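Local coordinates for acyl-[acyl-carrier-protein]--UDP-N-acetylglucosamine O-acyltransferase (Acinetobacter baumannii, PDB 4E6U), which probably catalyses transfer of an acyl chain from acyl carrier protein to UDP-N-acetylglucosamine, an early step in making the lipid A part of lipopolysaccharide, at residues 228-231 and 232-235. Residues are numbered along the deposited sequence; the frame is centred on the assembly and turned at random.
With EDO (1,2-ethanediol), chain K; EDO (1,2-ethanediol), chain D.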
loop_
_atom_site.group_PDB
_atom_site.type_symbol
_atom_site.label_atom_id
_atom_site.label_comp_id
_atom_site.label_asym_id
_atom_site.label_seq_id
_atom_site.Cartn_x
_atom_site.Cartn_y
_atom_site.Cartn_z
ATOM N N GLY A 228 -20.789 28.859 -7.805
ATOM C CA GLY A 228 -20.663 29.552 -6.529
ATOM C C GLY A 228 -21.833 29.313 -5.595
ATOM O O GLY A 228 -21.869 29.847 -4.494
ATOM N N LEU A 229 -22.798 28.510 -6.031
ATOM C CA LEU A 229 -23.934 28.196 -5.176
ATOM C C LEU A 229 -23.556 27.211 -4.075
ATOM O O LEU A 229 -22.696 26.352 -4.276
ATOM C CB LEU A 229 -25.071 27.592 -6.004
ATOM C CG LEU A 229 -25.677 28.532 -7.052
ATOM C CD1 LEU A 229 -26.749 27.763 -7.810
ATOM C CD2 LEU A 229 -26.259 29.780 -6.419
ATOM N N THR A 230 -24.207 27.335 -2.922
ATOM C CA THR A 230 -24.100 26.321 -1.859
ATOM C C THR A 230 -24.766 25.035 -2.314
ATOM O O THR A 230 -25.505 25.017 -3.307
ATOM C CB THR A 230 -24.755 26.785 -0.543
ATOM O OG1 THR A 230 -26.182 26.831 -0.718
ATOM C CG2 THR A 230 -24.209 28.151 -0.114
ATOM N N SER A 231 -24.515 23.944 -1.598
ATOM C CA SER A 231 -25.174 22.685 -1.916
ATOM C C SER A 231 -26.697 22.814 -1.940
ATOM O O SER A 231 -27.336 22.326 -2.868
ATOM C CB SER A 231 -24.752 21.581 -0.936
ATOM O OG SER A 231 -23.389 21.265 -1.110
ATOM N N VAL A 232 -27.267 23.479 -0.930
ATOM C CA VAL A 232 -28.720 23.634 -0.849
ATOM C C VAL A 232 -29.243 24.463 -2.019
ATOM O O VAL A 232 -30.257 24.125 -2.643
ATOM C CB VAL A 232 -29.147 24.255 0.502
ATOM C CG1 VAL A 232 -30.631 24.565 0.508
ATOM C CG2 VAL A 232 -28.784 23.305 1.654
ATOM N N GLN A 233 -28.512 25.521 -2.358
ATOM C CA GLN A 233 -28.900 26.352 -3.492
ATOM C C GLN A 233 -28.821 25.591 -4.808
ATOM O O GLN A 233 -29.698 25.729 -5.656
ATOM C CB GLN A 233 -28.039 27.603 -3.540
ATOM C CG GLN A 233 -28.288 28.542 -2.367
ATOM C CD GLN A 233 -27.183 29.570 -2.147
ATOM O OE1 GLN A 233 -26.130 29.538 -2.796
ATOM N NE2 GLN A 233 -27.426 30.492 -1.233
ATOM N N ALA A 234 -27.777 24.777 -4.989
ATOM C CA ALA A 234 -27.665 23.991 -6.205
ATOM C C ALA A 234 -28.802 22.973 -6.305
ATOM O O ALA A 234 -29.344 22.751 -7.388
ATOM C CB ALA A 234 -26.282 23.291 -6.279
ATOM N N ILE A 235 -29.161 22.367 -5.169
ATOM C CA ILE A 235 -30.291 21.433 -5.134
ATOM C C ILE A 235 -31.567 22.126 -5.616
ATOM O O ILE A 235 -32.306 21.582 -6.445
ATOM C CB ILE A 235 -30.523 20.858 -3.725
ATOM C CG1 ILE A 235 -29.416 19.862 -3.362
ATOM C CG2 ILE A 235 -31.879 20.132 -3.648
ATOM C CD1 ILE A 235 -29.375 19.565 -1.883
HETATM C C1 EDO K . -24.059 33.422 -2.287
HETATM O O1 EDO K . -25.376 33.414 -1.689
HETATM C C2 EDO K . -23.870 32.185 -3.165
HETATM O O2 EDO K . -23.793 31.001 -2.355
HETATM C C1 EDO D . -20.063 21.469 0.854
HETATM O O1 EDO D . -20.635 22.364 -0.107
HETATM C C2 EDO D . -18.740 22.039 1.347
HETATM O O2 EDO D . -17.807 22.068 0.261
#
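Thr230 and Gln233 close the start of helix 231-241 with a reciprocal capping box. Thr230 is the N-cap: chi1 of 70° sets OG1 between its own backbone N and carbonyl carbon, where it accepts from Gln233 N at 3.1 Å. In return, Gln233 reaches back with CG anti to its carbonyl carbon and the chain extended beyond, so that Gln233 OE1 accepts from Thr230 N at 2.9 Å. That bond is nearly straight at hydrogen (168°), yet the donor stands above the amide's carbonyl plane, 43° out of it. On the way the glutamine crosses the threonine, its CG 3.2 Å from Thr230 OG1. Gln233 OE1 also lies 2.8 Å from O2 of the 1,2-ethanediol of chain K, probably from the crystallisation liquor. Leu229 flanks the amide, with CD2 3.6 Å from Gln233 OE1. Behind the box the regular helical bonds begin, Ala234 N to Thr230 O and Ile235 N to Ser231 O. Gly228, with positive phi, is where the chain leaves helical geometry after helix 211-225, against which Leu229 packs on Leu223 and Ala234 on Ile224. Ser231 and Ile235 touch helix 250-258 instead, at Leu256, within the helical C-terminal domain that follows the left-handed parallel beta-helix of LpxA.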